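Local structure of FBP protein (Leishmania major, 5OEZ) at residues 250-255 / 264-269; 254-259 / 320-325; 215-218 / 224-227. The protein probably hydrolyses beta-D-fructose 1,6-bisphosphate to beta-D-fructose 6-phosphate and phosphate as a homotetramer, with magnesium as its cofactor. All coordinates share one frame; numbering follows the deposited sequence.

Contact 1. Residues 250-255 / 264-269; sequences GSMVGD and GIFCYP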
loop_
_atom_site.group_PDB
_atom_site.type_symbol
_atom_site.label_atom_id
_atom_site.label_comp_id
_atom_site.label_asym_id
_atom_site.label_seq_id
_atom_site.Cartn_x
_atom_site.Cartn_y
_atom_site.Cartn_z
ATOM N N GLY C 250 -11.455 -25.112 -6.522
ATOM C CA GLY C 250 -10.470 -25.996 -5.871
ATOM C C GLY C 250 -9.845 -25.384 -4.616
ATOM O O GLY C 250 -8.814 -25.835 -4.149
ATOM N N SER C 251 -10.447 -24.325 -4.091
ATOM C CA SER C 251 -10.115 -23.774 -2.778
ATOM C C SER C 251 -11.439 -23.786 -2.041
ATOM O O SER C 251 -12.381 -23.085 -2.418
ATOM C CB SER C 251 -9.560 -22.341 -2.884
ATOM O OG SER C 251 -9.723 -21.586 -1.678
ATOM N N MET C 252 -11.502 -24.585 -0.990
ATOM C CA MET C 252 -12.713 -24.729 -0.212
ATOM C C MET C 252 -13.279 -23.373 0.265
ATOM O O MET C 252 -14.482 -23.128 0.169
ATOM C CB MET C 252 -12.408 -25.616 0.981
ATOM C CG MET C 252 -13.610 -25.985 1.837
ATOM S SD MET C 252 -13.236 -25.763 3.585
ATOM C CE MET C 252 -11.751 -26.756 3.731
ATOM N N VAL C 253 -12.414 -22.502 0.773
ATOM C CA VAL C 253 -12.873 -21.205 1.303
ATOM C C VAL C 253 -13.437 -20.338 0.163
ATOM O O VAL C 253 -14.524 -19.764 0.287
ATOM C CB VAL C 253 -11.771 -20.466 2.078
ATOM C CG1 VAL C 253 -12.276 -19.114 2.551
ATOM C CG2 VAL C 253 -11.324 -21.281 3.286
ATOM N N GLY C 254 -12.740 -20.304 -0.961
ATOM C CA GLY C 254 -13.243 -19.598 -2.140
ATOM C C GLY C 254 -14.578 -20.128 -2.624
ATOM O O GLY C 254 -15.486 -19.347 -2.903
ATOM N N ASP C 255 -14.728 -21.461 -2.700
ATOM C CA ASP C 255 -15.971 -22.044 -3.203
ATOM C C ASP C 255 -17.114 -21.803 -2.216
ATOM O O ASP C 255 -18.233 -21.461 -2.626
ATOM C CB ASP C 255 -15.803 -23.531 -3.561
ATOM C CG ASP C 255 -15.018 -23.752 -4.881
ATOM O OD1 ASP C 255 -15.423 -23.202 -5.944
ATOM O OD2 ASP C 255 -14.006 -24.510 -4.876
ATOM N N GLY C 264 -26.305 -21.714 -4.048
ATOM C CA GLY C 264 -25.871 -22.932 -4.703
ATOM C C GLY C 264 -25.584 -24.028 -3.705
ATOM O O GLY C 264 -26.080 -24.020 -2.565
ATOM N N ILE C 265 -24.784 -24.989 -4.151
ATOM C CA ILE C 265 -24.366 -26.110 -3.336
ATOM C C ILE C 265 -22.882 -26.348 -3.522
ATOM O O ILE C 265 -22.369 -26.285 -4.644
ATOM C CB ILE C 265 -25.217 -27.409 -3.602
ATOM C CG1 ILE C 265 -24.964 -28.446 -2.500
ATOM C CG2 ILE C 265 -24.949 -27.997 -4.971
ATOM C CD1 ILE C 265 -25.962 -29.592 -2.475
ATOM N N PHE C 266 -22.216 -26.655 -2.406
ATOM C CA PHE C 266 -20.836 -27.116 -2.394
ATOM C C PHE C 266 -20.792 -28.526 -1.802
ATOM O O PHE C 266 -21.312 -28.733 -0.706
ATOM C CB PHE C 266 -19.975 -26.163 -1.548
ATOM C CG PHE C 266 -18.558 -26.602 -1.418
ATOM C CD1 PHE C 266 -17.684 -26.484 -2.497
ATOM C CD2 PHE C 266 -18.105 -27.200 -0.237
ATOM C CE1 PHE C 266 -16.370 -26.924 -2.401
ATOM C CE2 PHE C 266 -16.797 -27.658 -0.138
ATOM C CZ PHE C 266 -15.932 -27.520 -1.223
ATOM N N CYS C 267 -20.117 -29.455 -2.480
ATOM C CA CYS C 267 -20.054 -30.868 -2.042
ATOM C C CYS C 267 -18.638 -31.429 -2.033
ATOM O O CYS C 267 -17.874 -31.223 -2.969
ATOM C CB CYS C 267 -20.884 -31.751 -2.950
ATOM S SG CYS C 267 -22.600 -31.314 -3.085
ATOM N N TYR C 268 -18.291 -32.079 -0.928
ATOM C CA TYR C 268 -17.214 -33.063 -0.901
ATOM C C TYR C 268 -17.855 -34.367 -0.465
ATOM O O TYR C 268 -17.903 -34.664 0.734
ATOM C CB TYR C 268 -16.097 -32.731 0.049
ATOM C CG TYR C 268 -15.051 -31.745 -0.421
ATOM C CD1 TYR C 268 -14.180 -32.045 -1.467
ATOM C CD2 TYR C 268 -14.885 -30.527 0.235
ATOM C CE1 TYR C 268 -13.207 -31.128 -1.883
ATOM C CE2 TYR C 268 -13.906 -29.620 -0.157
ATOM C CZ TYR C 268 -13.074 -29.918 -1.222
ATOM O OH TYR C 268 -12.115 -29.013 -1.614
ATOM N N PRO C 269 -18.356 -35.128 -1.437
ATOM C CA PRO C 269 -19.090 -36.335 -1.129
ATOM C C PRO C 269 -18.173 -37.446 -0.712
ATOM O O PRO C 269 -16.968 -37.358 -0.897
ATOM C CB PRO C 269 -19.723 -36.705 -2.468
ATOM C CG PRO C 269 -18.728 -36.252 -3.468
ATOM C CD PRO C 269 -18.110 -34.994 -2.888
HETATM O O HOH W 1 -12.700 -26.730 -3.506
#
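Met252 and Asp255, in the first turn of helix 252-262, meet Phe266 and Tyr268 of strand 265-268. Ahead of the helix, Gly250 N donates to Asp255 OD2 at 3.1 Å, and OD2 accepts through its syn lone pair. Ser251 takes the N-cap position, where its OG receives a weak bond from Gly254 N. Met252 follows, its chi1 of -174° turning CG away from the backbone N and out toward the strand. There CG faces two rings at once: it lies 4.1 Å from Phe266 CE2, approaching obliquely, and 4.2 Å from Tyr268 CE2, at that ring's edge and near its plane. Three residues further along the helix, Asp255 CB comes closest of all, 3.6 Å from Phe266 CE1, with the carboxylate and ring planes 20° apart. A water donates to Asp255 OD2 at 2.9 Å and lies 3.0 Å from Tyr268 OH, so it joins helix to strand through their polar ends. Asp255 OD1 turns elsewhere, to Arg258 and Ile249 N. The contact therefore packs two residues that bind fructose 6-phosphate, Met252 and Tyr268, against each other with Phe266 beside them, while the buried carboxylate is satisfied by the backbone, a water and an arginine.

Contact 2. Residues 254-259 / 320-325; sequences GDIHRT and VYFGSR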
loop_
_atom_site.group_PDB
_atom_site.type_symbol
_atom_site.label_atom_id
_atom_site.label_comp_id
_atom_site.label_asym_id
_atom_site.label_seq_id
_atom_site.Cartn_x
_atom_site.Cartn_y
_atom_site.Cartn_z
ATOM N N GLY C 254 -12.740 -20.304 -0.961
ATOM C CA GLY C 254 -13.243 -19.598 -2.140
ATOM C C GLY C 254 -14.578 -20.128 -2.624
ATOM O O GLY C 254 -15.486 -19.347 -2.903
ATOM N N ASP C 255 -14.728 -21.461 -2.700
ATOM C CA ASP C 255 -15.971 -22.044 -3.203
ATOM C C ASP C 255 -17.114 -21.803 -2.216
ATOM O O ASP C 255 -18.233 -21.461 -2.626
ATOM C CB ASP C 255 -15.803 -23.531 -3.561
ATOM C CG ASP C 255 -15.018 -23.752 -4.881
ATOM O OD1 ASP C 255 -15.423 -23.202 -5.944
ATOM O OD2 ASP C 255 -14.006 -24.510 -4.876
ATOM N N ILE C 256 -16.841 -21.931 -0.923
ATOM C CA ILE C 256 -17.873 -21.672 0.089
ATOM C C ILE C 256 -18.275 -20.193 0.109
ATOM O O ILE C 256 -19.460 -19.870 0.220
ATOM C CB ILE C 256 -17.432 -22.128 1.498
ATOM C CG1 ILE C 256 -17.308 -23.648 1.561
ATOM C CG2 ILE C 256 -18.388 -21.595 2.559
ATOM C CD1 ILE C 256 -18.629 -24.364 1.558
ATOM N N HIS C 257 -17.290 -19.307 0.018
ATOM C CA HIS C 257 -17.548 -17.873 -0.039
ATOM C C HIS C 257 -18.469 -17.492 -1.198
ATOM O O HIS C 257 -19.441 -16.764 -0.989
ATOM C CB HIS C 257 -16.235 -17.109 -0.125
ATOM C CG HIS C 257 -16.404 -15.630 -0.079
ATOM N ND1 HIS C 257 -16.873 -14.970 1.037
ATOM C CD2 HIS C 257 -16.172 -14.679 -1.013
ATOM C CE1 HIS C 257 -16.932 -13.674 0.786
ATOM N NE2 HIS C 257 -16.511 -13.472 -0.449
ATOM N N ARG C 258 -18.204 -18.024 -2.390
ATOM C CA ARG C 258 -19.119 -17.842 -3.531
ATOM C C ARG C 258 -20.502 -18.415 -3.204
ATOM O O ARG C 258 -21.527 -17.780 -3.475
ATOM C CB ARG C 258 -18.569 -18.495 -4.804
ATOM C CG ARG C 258 -19.347 -18.163 -6.079
ATOM C CD ARG C 258 -19.077 -19.131 -7.246
ATOM N NE ARG C 258 -19.268 -20.493 -6.786
ATOM C CZ ARG C 258 -18.319 -21.402 -6.586
ATOM N NH1 ARG C 258 -17.050 -21.189 -6.912
ATOM N NH2 ARG C 258 -18.669 -22.591 -6.092
ATOM N N THR C 259 -20.541 -19.603 -2.622
ATOM C CA THR C 259 -21.818 -20.251 -2.295
ATOM C C THR C 259 -22.662 -19.375 -1.373
ATOM O O THR C 259 -23.846 -19.192 -1.613
ATOM C CB THR C 259 -21.580 -21.635 -1.659
ATOM O OG1 THR C 259 -20.824 -22.446 -2.567
ATOM C CG2 THR C 259 -22.893 -22.345 -1.324
ATOM N N VAL C 320 -19.236 -33.440 3.244
ATOM C CA VAL C 320 -20.069 -32.249 3.447
ATOM C C VAL C 320 -20.932 -31.976 2.218
ATOM O O VAL C 320 -20.481 -32.142 1.082
ATOM C CB VAL C 320 -19.233 -30.954 3.783
ATOM C CG1 VAL C 320 -18.381 -31.148 5.036
ATOM C CG2 VAL C 320 -18.352 -30.533 2.613
ATOM N N TYR C 321 -22.151 -31.516 2.487
ATOM C CA TYR C 321 -23.073 -30.985 1.506
ATOM C C TYR C 321 -23.618 -29.681 2.099
ATOM O O TYR C 321 -24.435 -29.699 3.025
ATOM C CB TYR C 321 -24.187 -32.004 1.232
ATOM C CG TYR C 321 -23.662 -33.407 1.047
ATOM C CD1 TYR C 321 -23.538 -34.256 2.138
ATOM C CD2 TYR C 321 -23.235 -33.869 -0.197
ATOM C CE1 TYR C 321 -23.030 -35.527 1.995
ATOM C CE2 TYR C 321 -22.724 -35.147 -0.349
ATOM C CZ TYR C 321 -22.640 -35.979 0.745
ATOM O OH TYR C 321 -22.129 -37.252 0.641
ATOM N N PHE C 322 -23.132 -28.558 1.575
ATOM C CA PHE C 322 -23.390 -27.214 2.119
ATOM C C PHE C 322 -24.067 -26.323 1.088
ATOM O O PHE C 322 -23.652 -26.292 -0.061
ATOM C CB PHE C 322 -22.071 -26.485 2.452
ATOM C CG PHE C 322 -21.343 -26.974 3.681
ATOM C CD1 PHE C 322 -21.856 -27.937 4.538
ATOM C CD2 PHE C 322 -20.120 -26.422 3.993
ATOM C CE1 PHE C 322 -21.141 -28.342 5.658
ATOM C CE2 PHE C 322 -19.408 -26.805 5.121
ATOM C CZ PHE C 322 -19.917 -27.766 5.956
ATOM N N GLY C 323 -25.037 -25.531 1.523
ATOM C CA GLY C 323 -25.441 -24.358 0.762
ATOM C C GLY C 323 -26.886 -23.972 0.929
ATOM O O GLY C 323 -27.469 -24.109 2.020
ATOM N N SER C 324 -27.444 -23.468 -0.175
ATOM C CA SER C 324 -28.841 -23.088 -0.264
ATOM C C SER C 324 -29.705 -24.245 0.215
ATOM O O SER C 324 -29.471 -25.405 -0.149
ATOM C CB SER C 324 -29.180 -22.737 -1.710
ATOM O OG SER C 324 -28.439 -21.613 -2.159
ATOM N N ARG C 325 -30.707 -23.929 1.025
ATOM C CA ARG C 325 -31.441 -24.969 1.719
ATOM C C ARG C 325 -32.219 -25.911 0.786
ATOM O O ARG C 325 -32.236 -27.111 1.019
ATOM C CB ARG C 325 -32.295 -24.411 2.879
ATOM C CG ARG C 325 -33.356 -23.386 2.546
ATOM C CD ARG C 325 -34.130 -22.891 3.789
ATOM N NE ARG C 325 -34.876 -21.640 3.536
ATOM C CZ ARG C 325 -36.142 -21.554 3.107
ATOM N NH1 ARG C 325 -36.863 -22.649 2.865
ATOM N NH2 ARG C 325 -36.699 -20.354 2.909
#
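Ile256 sets its delta methyl against the rim of the Phe322 ring: CD1 lies near the ring plane, 3.5 Å from Phe322 CD2. The bend at chi2 (-73°) swings CD1 to this position, and the two side chains meet at a slant. Val320 CB lies over one face of the same ring, and Met288 and Ala289 of helix 281-294 also touch it. Further along, Thr259 points CG2 at the strand, 3.9 Å from Gly323 CA, where the backbones are closest. Its OG1 turns back to Asp255 O at 2.8 Å, standing 36° out of the carbonyl plane, while Thr259 N reaches that oxygen from the opposite face. On a flank of the helix, Arg258 NH1 forms a salt bridge of 2.8 Å with Asp255 OD1, which accepts through its anti lone pair and lies nearly in the guanidinium plane. His257 and Arg258 pack on Ala128 of the second subunit. The axes of helix segment 254-259 and strand segment 320-323 approach to 9.0 Å, 38° apart in direction, the separation of a helix laid on a sheet. With its hydroxyl bonded to Asp255 O, Thr259 meets the strand through its methyl, and this interface is held by apolar packing.

Contact 3. Residues 215-218 / 224-227; sequences YSVN and KWEP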
loop_
_atom_site.group_PDB
_atom_site.type_symbol
_atom_site.label_atom_id
_atom_site.label_comp_id
_atom_site.label_asym_id
_atom_site.label_seq_id
_atom_site.Cartn_x
_atom_site.Cartn_y
_atom_site.Cartn_z
ATOM N N TYR C 215 -23.742 -25.593 -8.841
ATOM C CA TYR C 215 -23.170 -26.672 -8.063
ATOM C C TYR C 215 -21.654 -26.661 -8.184
ATOM O O TYR C 215 -21.095 -26.325 -9.230
ATOM C CB TYR C 215 -23.770 -28.036 -8.455
ATOM C CG TYR C 215 -23.345 -28.607 -9.764
ATOM C CD1 TYR C 215 -23.947 -28.205 -10.951
ATOM C CD2 TYR C 215 -22.345 -29.579 -9.836
ATOM C CE1 TYR C 215 -23.559 -28.746 -12.180
ATOM C CE2 TYR C 215 -21.954 -30.133 -11.059
ATOM C CZ TYR C 215 -22.554 -29.703 -12.235
ATOM O OH TYR C 215 -22.165 -30.219 -13.464
ATOM N N SER C 216 -21.009 -27.079 -7.099
ATOM C CA SER C 216 -19.575 -27.001 -6.937
ATOM C C SER C 216 -19.080 -28.339 -6.384
ATOM O O SER C 216 -19.294 -28.669 -5.203
ATOM C CB SER C 216 -19.241 -25.809 -6.021
ATOM O OG SER C 216 -17.869 -25.448 -6.073
ATOM N N VAL C 217 -18.433 -29.116 -7.255
ATOM C CA VAL C 217 -17.836 -30.410 -6.901
ATOM C C VAL C 217 -16.740 -30.748 -7.916
ATOM O O VAL C 217 -16.728 -30.199 -9.015
ATOM C CB VAL C 217 -18.930 -31.505 -6.860
ATOM C CG1 VAL C 217 -19.418 -31.846 -8.267
ATOM C CG2 VAL C 217 -18.438 -32.748 -6.141
ATOM N N ASN C 218 -15.782 -31.580 -7.524
ATOM C CA ASN C 218 -14.743 -32.093 -8.439
ATOM C C ASN C 218 -15.241 -33.350 -9.194
ATOM O O ASN C 218 -15.121 -34.447 -8.672
ATOM C CB ASN C 218 -13.461 -32.444 -7.667
ATOM C CG ASN C 218 -12.324 -32.922 -8.580
ATOM O OD1 ASN C 218 -12.458 -33.061 -9.809
ATOM N ND2 ASN C 218 -11.190 -33.157 -7.973
ATOM N N LYS C 224 -15.417 -42.709 -8.346
ATOM C CA LYS C 224 -15.218 -43.090 -6.962
ATOM C C LYS C 224 -16.434 -42.781 -6.082
ATOM O O LYS C 224 -16.458 -43.180 -4.917
ATOM C CB LYS C 224 -14.010 -42.337 -6.399
ATOM C CG LYS C 224 -12.662 -42.757 -6.998
ATOM C CD LYS C 224 -11.492 -41.783 -6.686
ATOM C CE LYS C 224 -11.063 -40.876 -7.821
ATOM N NZ LYS C 224 -9.724 -40.257 -7.604
ATOM N N TRP C 225 -17.437 -42.095 -6.627
ATOM C CA TRP C 225 -18.600 -41.693 -5.849
ATOM C C TRP C 225 -19.610 -42.806 -5.624
ATOM O O TRP C 225 -19.645 -43.773 -6.366
ATOM C CB TRP C 225 -19.343 -40.568 -6.556
ATOM C CG TRP C 225 -18.620 -39.286 -6.635
ATOM C CD1 TRP C 225 -17.596 -38.857 -5.838
ATOM C CD2 TRP C 225 -18.893 -38.224 -7.547
ATOM N NE1 TRP C 225 -17.204 -37.601 -6.219
ATOM C CE2 TRP C 225 -17.986 -37.191 -7.264
ATOM C CE3 TRP C 225 -19.807 -38.057 -8.596
ATOM C CZ2 TRP C 225 -17.974 -36.002 -7.970
ATOM C CZ3 TRP C 225 -19.793 -36.873 -9.296
ATOM C CH2 TRP C 225 -18.885 -35.860 -8.981
ATOM N N GLU C 226 -20.456 -42.614 -4.618
ATOM C CA GLU C 226 -21.581 -43.493 -4.335
ATOM C C GLU C 226 -22.623 -43.324 -5.432
ATOM O O GLU C 226 -22.788 -42.214 -5.945
ATOM C CB GLU C 226 -22.211 -43.152 -2.973
ATOM C CG GLU C 226 -21.329 -43.531 -1.794
ATOM C CD GLU C 226 -22.005 -43.276 -0.459
ATOM O OE1 GLU C 226 -22.128 -42.096 -0.053
ATOM O OE2 GLU C 226 -22.395 -44.260 0.204
ATOM N N PRO C 227 -23.332 -44.405 -5.792
ATOM C CA PRO C 227 -24.315 -44.301 -6.887
ATOM C C PRO C 227 -25.374 -43.205 -6.723
ATOM O O PRO C 227 -25.686 -42.531 -7.690
ATOM C CB PRO C 227 -24.959 -45.691 -6.909
ATOM C CG PRO C 227 -23.875 -46.603 -6.432
ATOM C CD PRO C 227 -23.042 -45.815 -5.448
#
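The loop from strand 214-216 into helix 227-238 folds back on its own beginning, where the indole of Trp225 meets Val217 and Asn218. The six-membered part of the indole does the touching. Trp225 CZ2 lies 3.8 Å from Val217 CG2, and the neighbouring Trp225 CH2 lies 4.1 Å from Val217 CG1, so both methyls of the valine bear on the far end of the ring system. Their approach is oblique, and the two side chains come from opposite directions; the nearest CA atoms, those of Asn218 and Trp225, are 10.7 Å apart, and the long indole covers much of that distance. Val217 presents both methyls because CG1 sits between the backbone N and the carbonyl carbon (chi1 72°), with CG2 anti to that N. A polar atom joins them: Asn218 O comes to 3.3 Å from Trp225 CZ2, a close approach of a carbonyl oxygen to an aromatic carbon.

Strand 214-216, helix 227-238 and strand 245-246 form a beta-alpha-beta crossover, since the two strands pair in parallel, and the contact lies in its first connection. Glu226 takes the N-cap position just before the helix, directly after the tryptophan. Around the indole, Phe229 of helix 227-238 meets it edge-to-face, and Pro269, just after strand 265-268, packs against it.

Asn218 binds fructose 6-phosphate in this enzyme. Its OD1 accepts from Gly220 N in the same loop and from Ala246 N of the second subunit, and its side chain also packs on Arg247 of that subunit.

Contacts 1 and 2 share helix 252-262 and reach neighbouring antiparallel strands of one sheet, with centres 6 Å apart. They run together where Ile256 CD1 packs on Phe266 CD2 at 3.4 Å, and Phe266 N probably bonds to Phe322 O across the strands. Both are in the core. Contact 3 joins the same sheet through strand 214-216 but lies further out: its centre is about 21 Å from the centre of the chain, against about 11 Å for the other two, and its Asn218 is partly exposed. Contact 2 packs apolar groups, contact 1 adds a water bridge beside the sugar-phosphate site, and contact 3 sets an indole against a carbonyl near the second subunit.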